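Local coordinates for uracil-DNA glycosylase (Sulfolobus tokodaii str. 7, PDB 4ZBY), which is an archaeal member of the uracil-DNA glycosylase superfamily that carries an iron-sulfur cluster and has uracil bound in its pocket, at residues K155-A167 and I177-A189. Sequence-based numbering, arbitrary orientation. Where two conformers were deposited one is given.
Sequences KEIIVFPTYHPAA and ILEEDFKKIRELA. With URA (uracil), chain C.
Phe160 projects from strand 155-162 onto helix 177-189, which runs antiparallel to it (168°) and packs on the sheet in the alpha/beta fold of the uracil-DNA glycosylase superfamily. With CG anti to the backbone N (chi1 -160°), the ring reaches across to four helix residues. From its CB outward, CB and CG meet Ile185 CG1, which lies over one ring face in a CH-pi contact, 3.9 Å from the centroid. CD2 also touches Ile185 CD1, while on the other flank CD1 meets Leu188 CD1 at 3.6 Å. Farther out, CE1 touches Leu188 and Lys184, CE2 has Asp181 CG at the ring edge, 3.9 Å away, and CZ ends against Lys184 CB. The carboxylate of Asp181 stands 73° from the ring plane; its OD1 forms a salt bridge with Arg144. Where the strand ends, Leu178 CD1 packs 3.5 Å from Thr162 OG1, a hydroxyl that donates to Tyr163 O. Beyond the strand end, His164 NE2 donates to uracil O2 (2.8 Å), and its ND1 accepts from Ala166 N, a second bond that helps fix the ring's rotation. One water joins strand end to helix, accepting from Tyr163 N and donating to Asp181 OD2 at 2.7 Å.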
ATOM      1  N   LYS A 155      -2.407 -16.104 -11.863  1.00 43.37           N
ATOM      2  CA  LYS A 155      -1.024 -15.701 -11.661  1.00 43.75           C
ATOM      3  C   LYS A 155      -0.492 -16.012 -10.270  1.00 40.60           C
ATOM      4  O   LYS A 155      -1.171 -16.613  -9.440  1.00 40.94           O
ATOM      5  CB  LYS A 155      -0.875 -14.195 -11.914  1.00 46.17           C
ATOM      6  CG  LYS A 155      -1.098 -13.761 -13.353  1.00 49.72           C
ATOM      7  CD  LYS A 155      -1.283 -12.241 -13.465  1.00 51.28           C
ATOM      8  CE  LYS A 155      -1.432 -11.809 -14.921  1.00 55.00           C
ATOM      9  NZ  LYS A 155      -2.132 -10.498 -15.088  1.00 55.23           N
ATOM     10  N   GLU A 156       0.750 -15.606 -10.049  1.00 36.64           N
ATOM     11  CA  GLU A 156       1.345 -15.524  -8.731  1.00 34.66           C
ATOM     12  C   GLU A 156       1.603 -14.058  -8.470  1.00 31.86           C
ATOM     13  O   GLU A 156       1.966 -13.320  -9.392  1.00 36.75           O
ATOM     14  CB  GLU A 156       2.661 -16.286  -8.638  1.00 38.88           C
ATOM     15  CG  GLU A 156       2.566 -17.794  -8.735  1.00 48.68           C
ATOM     16  CD  GLU A 156       3.917 -18.461  -8.535  1.00 54.97           C
ATOM     17  OE1 GLU A 156       4.947 -17.770  -8.701  1.00 57.32           O
ATOM     18  OE2 GLU A 156       3.952 -19.665  -8.203  1.00 58.55           O
ATOM     19  N   ILE A 157       1.424 -13.633  -7.227  1.00 25.62           N
ATOM     20  CA  ILE A 157       1.806 -12.289  -6.823  1.00 21.46           C
ATOM     21  C   ILE A 157       2.847 -12.430  -5.737  1.00 23.79           C
ATOM     22  O   ILE A 157       2.690 -13.249  -4.825  1.00 26.09           O
ATOM     23  CB  ILE A 157       0.605 -11.473  -6.301  1.00 19.43           C
ATOM     24  CG1 ILE A 157      -0.372 -11.207  -7.455  1.00 23.77           C
ATOM     25  CG2 ILE A 157       1.081 -10.136  -5.702  1.00 21.03           C
ATOM     26  CD1 ILE A 157      -1.698 -10.643  -7.016  1.00 25.52           C
ATOM     27  N   ILE A 158       3.929 -11.675  -5.851  1.00 20.73           N
ATOM     28  CA  ILE A 158       4.963 -11.691  -4.819  1.00 17.67           C
ATOM     29  C   ILE A 158       4.638 -10.623  -3.798  1.00 18.57           C
ATOM     30  O   ILE A 158       4.572  -9.440  -4.141  1.00 18.86           O
ATOM     31  CB  ILE A 158       6.335 -11.408  -5.402  1.00 25.02           C
ATOM     32  CG1 ILE A 158       6.715 -12.491  -6.416  1.00 27.96           C
ATOM     33  CG2 ILE A 158       7.343 -11.324  -4.311  1.00 26.69           C
ATOM     34  CD1 ILE A 158       7.913 -12.106  -7.275  1.00 33.18           C
ATOM     35  N   VAL A 159       4.422 -11.027  -2.555  1.00 19.84           N
ATOM     36  CA  VAL A 159       4.110 -10.065  -1.508  1.00 20.01           C
ATOM     37  C   VAL A 159       5.358  -9.815  -0.678  1.00 20.45           C
ATOM     38  O   VAL A 159       6.005 -10.749  -0.202  1.00 19.67           O
ATOM     39  CB  VAL A 159       2.955 -10.545  -0.592  1.00 21.73           C
ATOM     40  CG1 VAL A 159       2.761  -9.574   0.597  1.00 19.13           C
ATOM     41  CG2 VAL A 159       1.666 -10.676  -1.389  1.00 21.83           C
ATOM     42  N   PHE A 160       5.707  -8.550  -0.519  1.00 17.62           N
ATOM     43  CA  PHE A 160       6.919  -8.199   0.199  1.00 20.08           C
ATOM     44  C   PHE A 160       6.635  -7.174   1.282  1.00 18.07           C
ATOM     45  O   PHE A 160       6.462  -5.994   0.990  1.00 16.51           O
ATOM     46  CB  PHE A 160       7.974  -7.655  -0.779  1.00 18.92           C
ATOM     47  CG  PHE A 160       9.356  -7.702  -0.247  1.00 18.39           C
ATOM     48  CD1 PHE A 160      10.264  -8.620  -0.746  1.00 20.81           C
ATOM     49  CD2 PHE A 160       9.759  -6.855   0.788  1.00 20.69           C
ATOM     50  CE1 PHE A 160      11.555  -8.696  -0.217  1.00 23.07           C
ATOM     51  CE2 PHE A 160      11.055  -6.924   1.317  1.00 20.98           C
ATOM     52  CZ  PHE A 160      11.947  -7.827   0.797  1.00 21.20           C
ATOM     53  N   PRO A 161       6.588  -7.622   2.547  1.00 17.86           N
ATOM     54  CA  PRO A 161       6.291  -6.669   3.607  1.00 16.72           C
ATOM     55  C   PRO A 161       7.518  -5.863   4.010  1.00 17.35           C
ATOM     56  O   PRO A 161       8.597  -6.424   4.066  1.00 17.71           O
ATOM     57  CB  PRO A 161       5.842  -7.564   4.780  1.00 17.50           C
ATOM     58  CG  PRO A 161       5.599  -8.920   4.174  1.00 20.68           C
ATOM     59  CD  PRO A 161       6.551  -9.017   3.020  1.00 17.94           C
ATOM     60  N   THR A 162       7.346  -4.579   4.291  1.00 18.06           N
ATOM     61  CA  THR A 162       8.406  -3.753   4.863  1.00 19.27           C
ATOM     62  C   THR A 162       7.879  -2.920   6.031  1.00 20.24           C
ATOM     63  O   THR A 162       6.679  -2.897   6.305  1.00 20.80           O
ATOM     64  CB  THR A 162       8.996  -2.789   3.828  1.00 24.75           C
ATOM     65  OG1 THR A 162       8.098  -1.684   3.638  1.00 24.64           O
ATOM     66  CG2 THR A 162       9.217  -3.489   2.478  1.00 23.61           C
ATOM     67  N   TYR A 163       8.779  -2.226   6.722  1.00 21.46           N
ATOM     68  CA  TYR A 163       8.348  -1.263   7.722  1.00 23.50           C
ATOM     69  C   TYR A 163       7.684  -0.120   6.988  1.00 23.37           C
ATOM     70  O   TYR A 163       7.900   0.073   5.799  1.00 22.93           O
ATOM     71  CB  TYR A 163       9.521  -0.767   8.563  1.00 26.66           C
ATOM     72  CG  TYR A 163      10.072  -1.788   9.533  1.00 28.82           C
ATOM     73  CD1 TYR A 163       9.222  -2.605  10.279  1.00 29.31           C
ATOM     74  CD2 TYR A 163      11.439  -1.924   9.718  1.00 32.66           C
ATOM     75  CE1 TYR A 163       9.725  -3.537  11.170  1.00 31.10           C
ATOM     76  CE2 TYR A 163      11.951  -2.849  10.618  1.00 31.98           C
ATOM     77  CZ  TYR A 163      11.091  -3.655  11.334  1.00 33.25           C
ATOM     78  OH  TYR A 163      11.594  -4.584  12.221  1.00 35.42           O
ATOM     79  N   HIS A 164       6.843   0.624   7.682  1.00 21.94           N
ATOM     80  CA  HIS A 164       6.210   1.761   7.071  1.00 22.78           C
ATOM     81  C   HIS A 164       7.228   2.884   6.958  1.00 21.72           C
ATOM     82  O   HIS A 164       8.054   3.058   7.845  1.00 22.22           O
ATOM     83  CB  HIS A 164       5.022   2.182   7.924  1.00 23.27           C
ATOM     84  CG  HIS A 164       4.151   3.195   7.276  1.00 22.75           C
ATOM     85  ND1 HIS A 164       4.491   4.529   7.203  1.00 23.85           N
ATOM     86  CD2 HIS A 164       2.938   3.075   6.688  1.00 27.58           C
ATOM     87  CE1 HIS A 164       3.524   5.190   6.592  1.00 27.11           C
ATOM     88  NE2 HIS A 164       2.570   4.330   6.271  1.00 30.49           N
ATOM     89  N   PRO A 165       7.160   3.678   5.890  1.00 20.64           N
ATOM     90  CA  PRO A 165       8.151   4.749   5.702  1.00 19.98           C
ATOM     91  C   PRO A 165       8.197   5.751   6.851  1.00 22.69           C
ATOM     92  O   PRO A 165       9.252   6.286   7.143  1.00 21.21           O
ATOM     93  CB  PRO A 165       7.679   5.442   4.424  1.00 22.09           C
ATOM     94  CG  PRO A 165       6.927   4.417   3.708  1.00 25.28           C
ATOM     95  CD  PRO A 165       6.298   3.513   4.706  1.00 22.88           C
ATOM     96  N   ALA A 166       7.048   6.024   7.460  1.00 21.67           N
ATOM     97  CA  ALA A 166       6.988   6.925   8.600  1.00 24.31           C
ATOM     98  C   ALA A 166       7.926   6.466   9.722  1.00 29.11           C
ATOM     99  O   ALA A 166       8.490   7.297  10.440  1.00 30.69           O
ATOM    100  CB  ALA A 166       5.570   7.030   9.091  1.00 26.50           C
ATOM    101  N   ALA A 167       8.130   5.156   9.851  1.00 25.89           N
ATOM    102  CA  ALA A 167       8.976   4.636  10.928  1.00 27.94           C
ATOM    103  C   ALA A 167      10.450   4.908  10.667  1.00 27.63           C
ATOM    104  O   ALA A 167      11.278   4.810  11.575  1.00 29.53           O
ATOM    105  CB  ALA A 167       8.747   3.130  11.119  1.00 29.70           C
ATOM    106  N   ILE A 177      17.390  -0.343   6.979  1.00 26.49           N
ATOM    107  CA  ILE A 177      16.726  -1.628   6.782  1.00 25.98           C
ATOM    108  C   ILE A 177      15.682  -1.544   5.665  1.00 26.77           C
ATOM    109  O   ILE A 177      15.559  -2.446   4.830  1.00 24.78           O
ATOM    110  CB  ILE A 177      16.055  -2.115   8.070  1.00 30.04           C
ATOM    111  CG1 ILE A 177      17.139  -2.378   9.113  1.00 31.74           C
ATOM    112  CG2 ILE A 177      15.224  -3.376   7.804  1.00 29.87           C
ATOM    113  CD1 ILE A 177      16.657  -3.058  10.385  1.00 36.06           C
ATOM    114  N   LEU A 178      14.936  -0.449   5.666  1.00 26.35           N
ATOM    115  CA  LEU A 178      13.933  -0.209   4.639  1.00 25.01           C
ATOM    116  C   LEU A 178      14.592  -0.065   3.257  1.00 22.89           C
ATOM    117  O   LEU A 178      14.101  -0.612   2.276  1.00 22.14           O
ATOM    118  CB  LEU A 178      13.110   1.033   5.005  1.00 25.99           C
ATOM    119  CG  LEU A 178      11.949   1.411   4.082  1.00 22.25           C
ATOM    120  CD1 LEU A 178      10.966   0.300   3.951  1.00 23.12           C
ATOM    121  CD2 LEU A 178      11.241   2.652   4.672  1.00 24.75           C
ATOM    122  N   GLU A 179      15.731   0.615   3.194  1.00 21.95           N
ATOM    123  CA  GLU A 179      16.455   0.760   1.946  1.00 21.89           C
ATOM    124  C   GLU A 179      16.919  -0.583   1.421  1.00 22.09           C
ATOM    125  O   GLU A 179      16.831  -0.851   0.227  1.00 21.61           O
ATOM    126  CB  GLU A 179      17.630   1.727   2.114  1.00 25.82           C
ATOM    127  CG  GLU A 179      17.148   3.142   2.447  1.00 33.87           C
ATOM    128  CD  GLU A 179      18.265   4.114   2.789  1.00 40.95           C
ATOM    129  OE1 GLU A 179      19.394   3.663   3.081  1.00 43.87           O
ATOM    130  OE2 GLU A 179      17.996   5.337   2.774  1.00 42.26           O
ATOM    131  N   GLU A 180      17.398  -1.430   2.323  0.54 20.49           N
ATOM    132  CA  GLU A 180      17.847  -2.761   1.948  0.54 23.04           C
ATOM    133  C   GLU A 180      16.666  -3.590   1.468  0.54 21.55           C
ATOM    134  O   GLU A 180      16.793  -4.368   0.530  0.54 21.62           O
ATOM    135  CB  GLU A 180      18.546  -3.442   3.129  0.54 24.42           C
ATOM    136  CG  GLU A 180      19.882  -2.807   3.476  0.54 28.03           C
ATOM    137  CD  GLU A 180      20.846  -2.811   2.303  0.54 33.04           C
ATOM    138  OE1 GLU A 180      21.177  -3.910   1.811  0.54 32.47           O
ATOM    139  OE2 GLU A 180      21.259  -1.716   1.861  0.54 35.66           O
ATOM    140  N   ASP A 181      15.516  -3.417   2.113  1.00 19.54           N
ATOM    141  CA  ASP A 181      14.295  -4.093   1.680  1.00 18.77           C
ATOM    142  C   ASP A 181      13.932  -3.634   0.269  1.00 19.62           C
ATOM    143  O   ASP A 181      13.529  -4.451  -0.548  1.00 17.42           O
ATOM    144  CB  ASP A 181      13.120  -3.829   2.620  1.00 20.31           C
ATOM    145  CG  ASP A 181      13.128  -4.746   3.829  1.00 21.82           C
ATOM    146  OD1 ASP A 181      13.973  -5.651   3.876  1.00 24.83           O
ATOM    147  OD2 ASP A 181      12.290  -4.549   4.732  1.00 24.59           O
ATOM    148  N   PHE A 182      14.112  -2.344  -0.032  1.00 20.09           N
ATOM    149  CA  PHE A 182      13.781  -1.859  -1.371  1.00 17.69           C
ATOM    150  C   PHE A 182      14.784  -2.377  -2.408  1.00 18.97           C
ATOM    151  O   PHE A 182      14.401  -2.620  -3.553  1.00 22.28           O
ATOM    152  CB  PHE A 182      13.676  -0.329  -1.404  1.00 18.46           C
ATOM    153  CG  PHE A 182      12.272   0.176  -1.176  1.00 17.92           C
ATOM    154  CD1 PHE A 182      11.590  -0.135  -0.024  1.00 21.85           C
ATOM    155  CD2 PHE A 182      11.630   0.948  -2.135  1.00 20.22           C
ATOM    156  CE1 PHE A 182      10.292   0.313   0.189  1.00 22.17           C
ATOM    157  CE2 PHE A 182      10.323   1.398  -1.927  1.00 21.70           C
ATOM    158  CZ  PHE A 182       9.658   1.077  -0.783  1.00 18.60           C
ATOM    159  N   LYS A 183      16.043  -2.571  -2.008  0.60 18.55           N
ATOM    160  CA  LYS A 183      17.036  -3.199  -2.889  0.60 21.53           C
ATOM    161  C   LYS A 183      16.595  -4.615  -3.263  0.60 22.27           C
ATOM    162  O   LYS A 183      16.757  -5.051  -4.407  0.60 21.62           O
ATOM    163  CB  LYS A 183      18.422  -3.242  -2.228  0.60 24.81           C
ATOM    164  CG  LYS A 183      19.089  -1.877  -2.052  0.60 29.21           C
ATOM    165  CD  LYS A 183      20.481  -2.004  -1.413  0.60 33.03           C
ATOM    166  CE  LYS A 183      21.156  -0.640  -1.238  0.60 32.82           C
ATOM    167  NZ  LYS A 183      22.461  -0.734  -0.515  0.60 31.36           N
ATOM    168  N   LYS A 184      16.052  -5.343  -2.287  1.00 22.42           N
ATOM    169  CA  LYS A 184      15.557  -6.686  -2.548  1.00 21.83           C
ATOM    170  C   LYS A 184      14.348  -6.661  -3.460  1.00 19.33           C
ATOM    171  O   LYS A 184      14.207  -7.543  -4.319  1.00 20.77           O
ATOM    172  CB  LYS A 184      15.226  -7.416  -1.237  1.00 19.89           C
ATOM    173  CG  LYS A 184      16.462  -7.734  -0.411  1.00 23.14           C
ATOM    174  CD  LYS A 184      16.060  -8.318   0.953  1.00 29.17           C
ATOM    175  CE  LYS A 184      17.240  -8.998   1.633  1.00 34.25           C
ATOM    176  NZ  LYS A 184      18.302  -8.020   1.985  1.00 34.80           N
ATOM    177  N   ILE A 185      13.482  -5.669  -3.263  1.00 19.05           N
ATOM    178  CA  ILE A 185      12.318  -5.485  -4.114  1.00 16.23           C
ATOM    179  C   ILE A 185      12.789  -5.179  -5.539  1.00 14.98           C
ATOM    180  O   ILE A 185      12.224  -5.730  -6.482  1.00 17.27           O
ATOM    181  CB  ILE A 185      11.380  -4.388  -3.588  1.00 15.92           C
ATOM    182  CG1 ILE A 185      10.752  -4.898  -2.282  1.00 19.02           C
ATOM    183  CG2 ILE A 185      10.300  -4.008  -4.636  1.00 18.53           C
ATOM    184  CD1 ILE A 185      10.115  -3.796  -1.427  1.00 19.06           C
ATOM    185  N   ARG A 186      13.846  -4.380  -5.682  1.00 15.88           N
ATOM    186  CA  ARG A 186      14.329  -4.100  -7.050  1.00 18.18           C
ATOM    187  C   ARG A 186      14.765  -5.396  -7.719  1.00 20.73           C
ATOM    188  O   ARG A 186      14.443  -5.644  -8.877  1.00 19.28           O
ATOM    189  CB  ARG A 186      15.477  -3.099  -7.072  1.00 19.14           C
ATOM    190  CG  ARG A 186      15.847  -2.715  -8.535  1.00 27.59           C
ATOM    191  CD  ARG A 186      17.235  -2.197  -8.705  1.00 28.04           C
ATOM    192  NE  ARG A 186      17.502  -1.899 -10.116  1.00 29.89           N
ATOM    193  CZ  ARG A 186      18.369  -2.539 -10.896  1.00 32.72           C
ATOM    194  NH1 ARG A 186      18.494  -2.151 -12.157  1.00 30.54           N
ATOM    195  NH2 ARG A 186      19.121  -3.539 -10.432  1.00 34.40           N
ATOM    196  N   GLU A 187      15.510  -6.224  -6.992  1.00 17.90           N
ATOM    197  CA  GLU A 187      15.998  -7.471  -7.581  1.00 22.22           C
ATOM    198  C   GLU A 187      14.812  -8.345  -8.001  1.00 22.56           C
ATOM    199  O   GLU A 187      14.808  -8.894  -9.096  1.00 21.80           O
ATOM    200  CB  GLU A 187      16.921  -8.212  -6.618  1.00 24.83           C
ATOM    201  CG  GLU A 187      17.515  -9.464  -7.209  1.00 32.49           C
ATOM    202  CD  GLU A 187      18.702  -9.996  -6.414  1.00 43.82           C
ATOM    203  OE1 GLU A 187      19.080  -9.349  -5.412  1.00 48.98           O
ATOM    204  OE2 GLU A 187      19.257 -11.056  -6.787  1.00 46.97           O
ATOM    205  N   LEU A 188      13.792  -8.456  -7.156  1.00 20.65           N
ATOM    206  CA  LEU A 188      12.610  -9.236  -7.536  1.00 18.36           C
ATOM    207  C   LEU A 188      11.899  -8.664  -8.773  1.00 20.21           C
ATOM    208  O   LEU A 188      11.377  -9.410  -9.594  1.00 25.28           O
ATOM    209  CB  LEU A 188      11.623  -9.312  -6.360  1.00 22.30           C
ATOM    210  CG  LEU A 188      12.130 -10.133  -5.177  1.00 24.08           C
ATOM    211  CD1 LEU A 188      11.286  -9.859  -3.942  1.00 24.29           C
ATOM    212  CD2 LEU A 188      12.095 -11.613  -5.507  1.00 27.79           C
ATOM    213  N   ALA A 189      11.899  -7.344  -8.912  1.00 17.92           N
ATOM    214  CA  ALA A 189      11.173  -6.713 -10.003  1.00 18.89           C
ATOM    215  C   ALA A 189      11.855  -6.913 -11.339  1.00 20.42           C
ATOM    216  O   ALA A 189      11.185  -7.078 -12.374  1.00 23.38           O
ATOM    217  CB  ALA A 189      11.000  -5.213  -9.714  1.00 18.80           C
TER
HETATM  218  N1  URA C 202       0.643   6.773   5.626  1.00 27.42           N
HETATM  219  C2  URA C 202       0.064   5.772   4.928  1.00 24.52           C
HETATM  220  O2  URA C 202      -0.116   4.659   5.387  1.00 22.65           O
HETATM  221  N3  URA C 202      -0.484   6.111   3.754  1.00 23.73           N
HETATM  222  C4  URA C 202      -0.508   7.345   3.208  1.00 22.81           C
HETATM  223  O4  URA C 202      -0.979   7.496   2.094  1.00 20.13           O
HETATM  224  C5  URA C 202       0.115   8.362   3.959  1.00 24.48           C
HETATM  225  C6  URA C 202       0.688   8.061   5.149  1.00 24.69           C
HETATM  226  O   HOH W   1      11.635  -2.375   6.164  1.00 29.08           O